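Local coordinates for protein TRAP dicarboxylate transporter-DctP subunit (Desulfovibrio salexigens, PDB 4N6D) that probably binds a small organic acid in the periplasm and delivers it to the membrane subunits of a TRAP transporter, at residues A[28-39]-A[62-73]; A[84-95]-A[234-243]. All coordinates share one frame; numbering follows the deposited sequence.

Contact 1: A[28-39]-A[62-73]; sequences ADISLSYANFPP and KVQVQTYPGSTL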
loop_
_atom_site.group_PDB
_atom_site.type_symbol
_atom_site.label_atom_id
_atom_site.label_comp_id
_atom_site.label_asym_id
_atom_site.label_seq_id
_atom_site.Cartn_x
_atom_site.Cartn_y
_atom_site.Cartn_z
ATOM N N ALA A 28 14.789 9.895 -28.410
ATOM C CA ALA A 28 14.286 10.834 -27.416
ATOM C C ALA A 28 15.309 11.911 -27.108
ATOM O O ALA A 28 16.515 11.690 -27.248
ATOM C CB ALA A 28 13.911 10.084 -26.137
ATOM N N ASP A 29 14.822 13.075 -26.678
ATOM C CA ASP A 29 15.686 14.164 -26.247
ATOM C C ASP A 29 15.768 14.252 -24.731
ATOM O O ASP A 29 16.602 14.970 -24.200
ATOM C CB ASP A 29 15.155 15.495 -26.769
ATOM C CG ASP A 29 15.203 15.594 -28.280
ATOM O OD1 ASP A 29 16.283 15.338 -28.856
ATOM O OD2 ASP A 29 14.155 15.919 -28.885
ATOM N N ILE A 30 14.881 13.544 -24.041
ATOM C CA ILE A 30 14.827 13.580 -22.582
ATOM C C ILE A 30 14.892 12.148 -22.115
ATOM O O ILE A 30 14.124 11.304 -22.591
ATOM C CB ILE A 30 13.497 14.211 -22.089
ATOM C CG1 ILE A 30 13.404 15.691 -22.479
ATOM C CG2 ILE A 30 13.368 14.082 -20.584
ATOM C CD1 ILE A 30 11.989 16.247 -22.374
ATOM N N SER A 31 15.815 11.859 -21.204
ATOM C CA SER A 31 16.037 10.498 -20.744
ATOM C C SER A 31 15.905 10.499 -19.235
ATOM O O SER A 31 16.569 11.280 -18.550
ATOM C CB SER A 31 17.434 10.019 -21.141
ATOM O OG SER A 31 17.643 8.648 -20.791
ATOM N N LEU A 32 15.028 9.653 -18.709
ATOM C CA LEU A 32 14.789 9.626 -17.270
ATOM C C LEU A 32 15.046 8.236 -16.693
ATOM O O LEU A 32 14.538 7.242 -17.218
ATOM C CB LEU A 32 13.348 10.003 -16.986
ATOM C CG LEU A 32 12.916 11.379 -17.489
ATOM C CD1 LEU A 32 11.417 11.541 -17.393
ATOM C CD2 LEU A 32 13.670 12.462 -16.724
ATOM N N SER A 33 15.767 8.165 -15.581
ATOM C CA SER A 33 15.937 6.918 -14.857
ATOM C C SER A 33 14.882 6.807 -13.754
ATOM O O SER A 33 14.548 7.799 -13.121
ATOM C CB SER A 33 17.334 6.837 -14.233
ATOM O OG SER A 33 17.538 7.978 -13.410
ATOM N N TYR A 34 14.365 5.597 -13.537
ATOM C CA TYR A 34 13.289 5.361 -12.591
ATOM C C TYR A 34 13.728 4.207 -11.684
ATOM O O TYR A 34 13.795 3.037 -12.100
ATOM C CB TYR A 34 12.009 5.088 -13.400
ATOM C CG TYR A 34 10.690 5.037 -12.668
ATOM C CD1 TYR A 34 9.546 5.498 -13.285
ATOM C CD2 TYR A 34 10.564 4.473 -11.405
ATOM C CE1 TYR A 34 8.301 5.414 -12.665
ATOM C CE2 TYR A 34 9.323 4.401 -10.776
ATOM C CZ TYR A 34 8.198 4.865 -11.423
ATOM O OH TYR A 34 6.947 4.794 -10.852
ATOM N N ALA A 35 14.095 4.563 -10.452
ATOM C CA ALA A 35 14.547 3.600 -9.453
ATOM C C ALA A 35 13.349 3.003 -8.729
ATOM O O ALA A 35 12.384 3.696 -8.453
ATOM C CB ALA A 35 15.481 4.275 -8.456
ATOM N N ASN A 36 13.430 1.718 -8.417
ATOM C CA ASN A 36 12.367 1.036 -7.700
ATOM C C ASN A 36 12.972 -0.076 -6.858
ATOM O O ASN A 36 13.746 -0.873 -7.366
ATOM C CB ASN A 36 11.357 0.488 -8.707
ATOM C CG ASN A 36 9.941 0.626 -8.241
ATOM O OD1 ASN A 36 9.648 0.460 -7.053
ATOM N ND2 ASN A 36 9.043 0.931 -9.177
ATOM N N PHE A 37 12.640 -0.133 -5.576
ATOM C CA PHE A 37 13.353 -1.019 -4.671
ATOM C C PHE A 37 12.934 -2.521 -4.712
ATOM O O PHE A 37 13.791 -3.405 -4.561
ATOM C CB PHE A 37 13.300 -0.479 -3.237
ATOM C CG PHE A 37 11.941 -0.533 -2.621
ATOM C CD1 PHE A 37 11.476 -1.704 -2.020
ATOM C CD2 PHE A 37 11.112 0.578 -2.650
ATOM C CE1 PHE A 37 10.207 -1.755 -1.463
ATOM C CE2 PHE A 37 9.839 0.530 -2.105
ATOM C CZ PHE A 37 9.388 -0.644 -1.510
ATOM N N PRO A 38 11.641 -2.808 -4.922
ATOM C CA PRO A 38 11.212 -4.205 -4.841
ATOM C C PRO A 38 11.482 -4.968 -6.134
ATOM O O PRO A 38 11.861 -4.358 -7.139
ATOM C CB PRO A 38 9.702 -4.091 -4.614
ATOM C CG PRO A 38 9.317 -2.870 -5.341
ATOM C CD PRO A 38 10.511 -1.906 -5.241
ATOM N N PRO A 39 11.321 -6.297 -6.109
ATOM C CA PRO A 39 11.543 -7.093 -7.320
ATOM C C PRO A 39 10.624 -6.729 -8.491
ATOM O O PRO A 39 9.502 -6.261 -8.292
ATOM C CB PRO A 39 11.242 -8.517 -6.861
ATOM C CG PRO A 39 11.482 -8.499 -5.391
ATOM C CD PRO A 39 11.029 -7.147 -4.941
ATOM N N LYS A 62 9.496 11.632 -27.362
ATOM C CA LYS A 62 10.384 12.695 -26.901
ATOM C C LYS A 62 11.039 12.360 -25.570
ATOM O O LYS A 62 12.142 12.821 -25.285
ATOM C CB LYS A 62 9.643 14.021 -26.781
ATOM C CG LYS A 62 9.321 14.645 -28.126
ATOM C CD LYS A 62 8.708 16.016 -27.936
ATOM C CE LYS A 62 7.431 15.925 -27.138
ATOM N NZ LYS A 62 6.768 17.239 -27.002
ATOM N N VAL A 63 10.359 11.555 -24.767
ATOM C CA VAL A 63 10.893 11.088 -23.490
ATOM C C VAL A 63 11.120 9.592 -23.554
ATOM O O VAL A 63 10.275 8.851 -24.075
ATOM C CB VAL A 63 9.888 11.342 -22.332
ATOM C CG1 VAL A 63 10.415 10.787 -21.004
ATOM C CG2 VAL A 63 9.602 12.823 -22.199
ATOM N N GLN A 64 12.265 9.149 -23.051
ATOM C CA GLN A 64 12.509 7.737 -22.815
ATOM C C GLN A 64 12.744 7.537 -21.321
ATOM O O GLN A 64 13.287 8.410 -20.650
ATOM C CB GLN A 64 13.703 7.218 -23.634
ATOM C CG GLN A 64 15.034 7.754 -23.217
ATOM C CD GLN A 64 16.157 7.233 -24.093
ATOM O OE1 GLN A 64 15.941 6.873 -25.264
ATOM N NE2 GLN A 64 17.361 7.179 -23.536
ATOM N N VAL A 65 12.340 6.377 -20.816
ATOM C CA VAL A 65 12.502 6.031 -19.404
ATOM C C VAL A 65 13.270 4.714 -19.265
ATOM O O VAL A 65 12.903 3.699 -19.882
ATOM C CB VAL A 65 11.113 5.870 -18.741
ATOM C CG1 VAL A 65 11.263 5.593 -17.236
ATOM C CG2 VAL A 65 10.279 7.099 -18.967
ATOM N N GLN A 66 14.366 4.727 -18.505
ATOM C CA GLN A 66 15.055 3.494 -18.155
ATOM C C GLN A 66 14.657 3.103 -16.745
ATOM O O GLN A 66 14.783 3.901 -15.821
ATOM C CB GLN A 66 16.573 3.663 -18.149
ATOM C CG GLN A 66 17.177 3.845 -19.504
ATOM C CD GLN A 66 16.844 5.198 -20.061
ATOM O OE1 GLN A 66 16.220 5.310 -21.118
ATOM N NE2 GLN A 66 17.262 6.245 -19.353
ATOM N N THR A 67 14.191 1.870 -16.593
ATOM C CA THR A 67 13.738 1.385 -15.299
ATOM C C THR A 67 14.772 0.504 -14.604
ATOM O O THR A 67 15.514 -0.265 -15.235
ATOM C CB THR A 67 12.418 0.636 -15.429
ATOM O OG1 THR A 67 12.596 -0.531 -16.236
ATOM C CG2 THR A 67 11.341 1.529 -16.039
ATOM N N TYR A 68 14.788 0.610 -13.279
ATOM C CA TYR A 68 15.714 -0.123 -12.451
ATOM C C TYR A 68 14.974 -0.794 -11.292
ATOM O O TYR A 68 15.054 -0.333 -10.157
ATOM C CB TYR A 68 16.771 0.839 -11.913
ATOM C CG TYR A 68 17.660 1.425 -12.988
ATOM C CD1 TYR A 68 17.270 2.529 -13.713
ATOM C CD2 TYR A 68 18.893 0.863 -13.263
ATOM C CE1 TYR A 68 18.082 3.079 -14.691
ATOM C CE2 TYR A 68 19.709 1.389 -14.220
ATOM C CZ TYR A 68 19.310 2.501 -14.936
ATOM O OH TYR A 68 20.149 2.992 -15.905
ATOM N N PRO A 69 14.248 -1.883 -11.587
ATOM C CA PRO A 69 13.594 -2.674 -10.546
ATOM C C PRO A 69 14.620 -3.362 -9.657
ATOM O O PRO A 69 15.799 -3.481 -10.006
ATOM C CB PRO A 69 12.830 -3.726 -11.346
ATOM C CG PRO A 69 13.664 -3.909 -12.576
ATOM C CD PRO A 69 14.130 -2.530 -12.911
ATOM N N GLY A 70 14.172 -3.819 -8.498
ATOM C CA GLY A 70 14.999 -4.645 -7.654
ATOM C C GLY A 70 16.265 -3.982 -7.139
ATOM O O GLY A 70 17.296 -4.633 -6.950
ATOM N N SER A 71 16.171 -2.677 -6.895
ATOM C CA SER A 71 17.201 -1.959 -6.167
ATOM C C SER A 71 18.515 -1.909 -6.938
ATOM O O SER A 71 19.599 -1.805 -6.349
ATOM C CB SER A 71 17.415 -2.586 -4.785
ATOM O OG SER A 71 16.292 -2.370 -3.941
ATOM N N THR A 72 18.414 -1.942 -8.261
ATOM C CA THR A 72 19.619 -1.934 -9.099
ATOM C C THR A 72 20.237 -0.555 -9.294
ATOM O O THR A 72 21.376 -0.448 -9.726
ATOM C CB THR A 72 19.393 -2.547 -10.469
ATOM O OG1 THR A 72 18.273 -1.945 -11.133
ATOM C CG2 THR A 72 19.192 -4.073 -10.336
ATOM N N LEU A 73 19.495 0.501 -8.991
ATOM C CA LEU A 73 20.074 1.843 -9.001
ATOM C C LEU A 73 20.010 2.430 -7.593
ATOM O O LEU A 73 21.036 2.749 -7.015
ATOM C CB LEU A 73 19.336 2.722 -10.000
ATOM C CG LEU A 73 19.767 4.179 -10.160
ATOM C CD1 LEU A 73 21.237 4.287 -10.459
ATOM C CD2 LEU A 73 18.907 4.867 -11.261
HETATM O O HOH W 1 16.590 7.763 -27.725
#
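Ser31 and Gln64 are paired on neighbouring parallel strands, 30-35 and 63-68, and Gln64 can be followed outward from its root. Its CB packs on CB of Ala28 at 3.8 Å. CG, lodged between the backbone N and the carbonyl carbon (chi1 68°), lies near Ser31 OG, and from there the extended chain carries the amide outward from the sheet and over toward Ser31. OE1 takes a bond from a water that also accepts from Ala28 N, while NE2 reaches Ser31 OG, 3.1 Å away and within the amide plane. The same hydroxyl oxygen accepts a second amide: Gln66, bent at chi2 (72°), brings its NE2 to 2.8 Å from Ser31 OG, which lies 22° out of the Gln66 amide plane. Two donors thus grip one oxygen on a largely solvent-facing side. The other face is mainly apolar near Ile30, Leu32, Val63 and Val65, with Leu32 CD1 against Val63 CG1 at 3.8 Å, and helix 43-58 packs against it, Gln47 bonding Tyr34 OH and Glu49 bonding Thr67 OG1. Beyond the strands, Ser71 OG donates to Phe37 O at 2.8 Å. Strand 30-35, helix 43-58 and strand 63-68 form a beta-alpha-beta crossover, the opening unit of this periplasmic-binding-protein fold.

Contact 2: A[84-95]-A[234-243]; sequences MQGQADIGCVSL and PFAIIMNMNS. With EDO (1,2-ethanediol), chain E.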
loop_
_atom_site.group_PDB
_atom_site.type_symbol
_atom_site.label_atom_id
_atom_site.label_comp_id
_atom_site.label_asym_id
_atom_site.label_seq_id
_atom_site.Cartn_x
_atom_site.Cartn_y
_atom_site.Cartn_z
ATOM N N MET A 84 16.769 13.025 -4.506
ATOM C CA MET A 84 17.023 14.425 -4.173
ATOM C C MET A 84 18.328 14.877 -4.793
ATOM O O MET A 84 18.460 16.020 -5.248
ATOM C CB MET A 84 17.086 14.606 -2.655
ATOM C CG MET A 84 15.756 14.441 -1.970
ATOM S SD MET A 84 15.835 14.555 -0.173
ATOM C CE MET A 84 16.579 16.101 -0.142
ATOM N N GLN A 85 19.303 13.975 -4.817
ATOM C CA GLN A 85 20.632 14.263 -5.349
ATOM C C GLN A 85 20.736 14.084 -6.862
ATOM O O GLN A 85 21.734 14.472 -7.460
ATOM C CB GLN A 85 21.682 13.395 -4.646
ATOM C CG GLN A 85 21.867 13.788 -3.196
ATOM C CD GLN A 85 22.922 12.974 -2.472
ATOM O OE1 GLN A 85 22.922 11.742 -2.525
ATOM N NE2 GLN A 85 23.824 13.664 -1.777
ATOM N N GLY A 86 19.708 13.500 -7.478
ATOM C CA GLY A 86 19.700 13.291 -8.913
ATOM C C GLY A 86 20.386 12.004 -9.368
ATOM O O GLY A 86 20.604 11.805 -10.573
ATOM N N GLN A 87 20.732 11.131 -8.426
ATOM C CA GLN A 87 21.289 9.838 -8.789
ATOM C C GLN A 87 20.306 9.043 -9.625
ATOM O O GLN A 87 20.707 8.237 -10.483
ATOM C CB GLN A 87 21.621 9.024 -7.558
ATOM C CG GLN A 87 22.875 9.415 -6.880
ATOM C CD GLN A 87 23.141 8.504 -5.715
ATOM O OE1 GLN A 87 23.290 7.293 -5.891
ATOM N NE2 GLN A 87 23.156 9.066 -4.515
ATOM N N ALA A 88 19.015 9.246 -9.344
ATOM C CA ALA A 88 17.948 8.797 -10.218
ATOM C C ALA A 88 17.026 9.974 -10.420
ATOM O O ALA A 88 16.916 10.828 -9.544
ATOM C CB ALA A 88 17.167 7.639 -9.623
ATOM N N ASP A 89 16.365 10.034 -11.572
ATOM C CA ASP A 89 15.389 11.088 -11.805
ATOM C C ASP A 89 14.096 10.858 -11.037
ATOM O O ASP A 89 13.458 11.811 -10.592
ATOM C CB ASP A 89 15.080 11.250 -13.298
ATOM C CG ASP A 89 16.327 11.644 -14.104
ATOM O OD1 ASP A 89 16.808 12.790 -13.931
ATOM O OD2 ASP A 89 16.822 10.801 -14.886
ATOM N N ILE A 90 13.729 9.596 -10.888
ATOM C CA ILE A 90 12.451 9.195 -10.321
ATOM C C ILE A 90 12.672 8.013 -9.422
ATOM O O ILE A 90 13.567 7.195 -9.662
ATOM C CB ILE A 90 11.460 8.771 -11.447
ATOM C CG1 ILE A 90 11.226 9.919 -12.419
ATOM C CG2 ILE A 90 10.137 8.261 -10.845
ATOM C CD1 ILE A 90 10.491 9.456 -13.700
ATOM N N GLY A 91 11.897 7.928 -8.356
ATOM C CA GLY A 91 11.988 6.798 -7.447
ATOM C C GLY A 91 10.664 6.503 -6.765
ATOM O O GLY A 91 9.770 7.354 -6.730
ATOM N N CYS A 92 10.566 5.284 -6.240
ATOM C CA CYS A 92 9.379 4.763 -5.540
ATOM C C CYS A 92 9.636 4.649 -4.047
ATOM O O CYS A 92 10.581 3.962 -3.601
ATOM C CB CYS A 92 9.028 3.394 -6.087
ATOM S SG CYS A 92 7.528 2.678 -5.323
ATOM N N VAL A 93 8.788 5.316 -3.274
ATOM C CA VAL A 93 8.924 5.348 -1.828
ATOM C C VAL A 93 7.750 4.661 -1.139
ATOM O O VAL A 93 6.601 4.989 -1.397
ATOM C CB VAL A 93 9.038 6.784 -1.323
ATOM C CG1 VAL A 93 9.136 6.817 0.202
ATOM C CG2 VAL A 93 10.245 7.495 -1.966
ATOM N N SER A 94 8.052 3.722 -0.248
ATOM C CA SER A 94 7.060 3.144 0.654
ATOM C C SER A 94 7.052 4.001 1.910
ATOM O O SER A 94 7.995 3.976 2.684
ATOM C CB SER A 94 7.430 1.702 1.000
ATOM O OG SER A 94 6.493 1.142 1.914
ATOM N N LEU A 95 5.996 4.780 2.116
ATOM C CA LEU A 95 6.042 5.793 3.165
ATOM C C LEU A 95 6.262 5.213 4.563
ATOM O O LEU A 95 6.907 5.841 5.393
ATOM C CB LEU A 95 4.777 6.657 3.168
ATOM C CG LEU A 95 4.325 7.238 1.827
ATOM C CD1 LEU A 95 3.114 8.170 2.068
ATOM C CD2 LEU A 95 5.438 8.012 1.116
ATOM N N PRO A 234 0.882 2.873 1.855
ATOM C CA PRO A 234 0.918 3.916 0.833
ATOM C C PRO A 234 2.321 4.128 0.231
ATOM O O PRO A 234 3.349 3.997 0.913
ATOM C CB PRO A 234 0.500 5.164 1.600
ATOM C CG PRO A 234 1.040 4.934 2.988
ATOM C CD PRO A 234 0.955 3.446 3.214
ATOM N N PHE A 235 2.319 4.495 -1.047
ATOM C CA PHE A 235 3.546 4.723 -1.810
ATOM C C PHE A 235 3.451 6.055 -2.530
ATOM O O PHE A 235 2.357 6.486 -2.900
ATOM C CB PHE A 235 3.700 3.655 -2.900
ATOM C CG PHE A 235 3.938 2.260 -2.386
ATOM C CD1 PHE A 235 2.892 1.483 -1.900
ATOM C CD2 PHE A 235 5.200 1.714 -2.414
ATOM C CE1 PHE A 235 3.110 0.218 -1.436
ATOM C CE2 PHE A 235 5.427 0.428 -1.956
ATOM C CZ PHE A 235 4.372 -0.317 -1.461
ATOM N N ALA A 236 4.604 6.681 -2.751
ATOM C CA ALA A 236 4.701 7.849 -3.604
ATOM C C ALA A 236 5.751 7.632 -4.675
ATOM O O ALA A 236 6.801 7.040 -4.414
ATOM C CB ALA A 236 5.056 9.092 -2.779
ATOM N N ILE A 237 5.449 8.094 -5.879
ATOM C CA ILE A 237 6.452 8.179 -6.944
ATOM C C ILE A 237 6.933 9.622 -7.013
ATOM O O ILE A 237 6.152 10.554 -7.255
ATOM C CB ILE A 237 5.892 7.728 -8.292
ATOM C CG1 ILE A 237 5.301 6.302 -8.199
ATOM C CG2 ILE A 237 6.981 7.838 -9.368
ATOM C CD1 ILE A 237 6.274 5.244 -7.649
ATOM N N ILE A 238 8.221 9.809 -6.738
ATOM C CA ILE A 238 8.803 11.146 -6.631
ATOM C C ILE A 238 9.804 11.391 -7.747
ATOM O O ILE A 238 10.480 10.464 -8.192
ATOM C CB ILE A 238 9.500 11.372 -5.240
ATOM C CG1 ILE A 238 10.528 10.277 -4.923
ATOM C CG2 ILE A 238 8.452 11.464 -4.121
ATOM C CD1 ILE A 238 11.477 10.618 -3.745
ATOM N N MET A 239 9.895 12.652 -8.172
ATOM C CA MET A 239 10.833 13.040 -9.207
ATOM C C MET A 239 11.708 14.191 -8.715
ATOM O O MET A 239 11.238 15.105 -8.031
ATOM C CB MET A 239 10.058 13.448 -10.460
ATOM C CG MET A 239 10.955 13.904 -11.597
ATOM S SD MET A 239 10.049 14.122 -13.136
ATOM C CE MET A 239 11.382 14.090 -14.312
ATOM N N ASN A 240 12.983 14.125 -9.076
ATOM C CA ASN A 240 13.952 15.165 -8.740
ATOM C C ASN A 240 13.490 16.501 -9.318
ATOM O O ASN A 240 13.029 16.556 -10.463
ATOM C CB ASN A 240 15.306 14.778 -9.329
ATOM C CG ASN A 240 16.317 15.874 -9.201
ATOM O OD1 ASN A 240 16.425 16.721 -10.082
ATOM N ND2 ASN A 240 17.089 15.858 -8.113
ATOM N N MET A 241 13.567 17.563 -8.528
ATOM C CA MET A 241 13.039 18.848 -8.964
ATOM C C MET A 241 13.796 19.431 -10.154
ATOM O O MET A 241 13.180 20.023 -11.048
ATOM C CB MET A 241 13.023 19.859 -7.816
ATOM C CG MET A 241 12.274 21.098 -8.165
ATOM S SD MET A 241 10.522 20.779 -8.212
ATOM C CE MET A 241 10.225 20.544 -6.461
ATOM N N ASN A 242 15.122 19.299 -10.194
ATOM C CA ASN A 242 15.829 19.760 -11.384
ATOM C C ASN A 242 15.401 19.004 -12.643
ATOM O O ASN A 242 15.227 19.588 -13.716
ATOM C CB ASN A 242 17.339 19.656 -11.172
ATOM C CG ASN A 242 17.819 20.563 -10.075
ATOM O OD1 ASN A 242 18.172 20.112 -8.988
ATOM N ND2 ASN A 242 17.844 21.836 -10.346
ATOM N N SER A 243 15.213 17.693 -12.513
ATOM C CA SER A 243 14.698 16.910 -13.621
ATOM C C SER A 243 13.314 17.377 -14.069
ATOM O O SER A 243 13.064 17.517 -15.265
ATOM C CB SER A 243 14.668 15.420 -13.258
ATOM O OG SER A 243 15.963 14.983 -12.822
HETATM C C1 EDO E . 11.761 2.713 0.282
HETATM O O1 EDO E . 10.649 3.397 0.857
HETATM C C2 EDO E . 12.375 3.709 -0.679
HETATM O O2 EDO E . 12.495 4.951 0.038
HETATM O O HOH W 2 4.121 2.312 2.995
#
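Ile90 and Ile237 meet methyl to methyl in an antiparallel strand pair, 90-94 against 234-240, within the mixed five-stranded sheet of this solute-binding-protein fold. Their CG2 atoms stand 3.5 Å apart, the closest apolar approach between the two segments. On the same face Ile237 CD1 lies 3.7 Å from Cys92 CB, and Cys92 SG, anti to its backbone N (chi1 -178°), is carried to the Phe235 ring, 5.1 Å from its centroid in an oblique sulfur-aromatic contact. Helix 43-58 closes over this side through Trp51, Gln47 and Pro44, so the packing around Ile90, Cys92 and Ile237 is dense and mainly apolar. On the opposite face Gly91 offers no side chain; Ile238 CD1 instead leans along the sheet to Val93 CG2, 3.8 Å away. Regular backbone bonds join Gly91 with Ile238 and Val93 with Ala236 in both directions.

The ends are more polar, and the solvent side is reached at Gln85 and Gly86, which are exposed, and at Ser94, which is partly so. Near Ser94 a water bridges its OG and Pro234 O, and an ethanediol, probably from the crystallisation liquor, accepts from Ser94 N while also bonded to His98; Leu95 still packs on Pro234 here. At the other end the chain leaves helix 79-85 through a Schellman motif at Gly86, and Met84 of that helix touches the bound triiodobenzene dicarboxylate. Asn240, itself buried, ties this end together: its ND2 donates to Val83 O, and its OD1 accepts from Ser243 N at 2.9 Å, capping helix 241-245. Asp89 divides its carboxylate, OD2 receiving Ser33 N from the adjoining strand, while Ser243 OG donates to OD1 at 2.6 Å, on the anti lone pair that faces away from OD2.

Contacts 1 and 2 are neighbouring parts of one five-stranded sheet, their centres 11 Å apart. Along the chain they come in series: contact 1 closes before contact 2 opens, with helix 79-85 following strand 63-68. Strand 30-35 adjoins strand 90-94, and the two contacts join there through a probable hydrogen bond from Ala35 N to Ile90 O, 2.8 Å long. Side chains join them too, since those of Asn36 and Tyr34 touch Cys92 and Ile237 respectively. Contact 1 is thus the sheet's parallel margin, and contact 2 brings in an antiparallel strand from 139 residues further on, so that the chain returns to complete a domain it had begun.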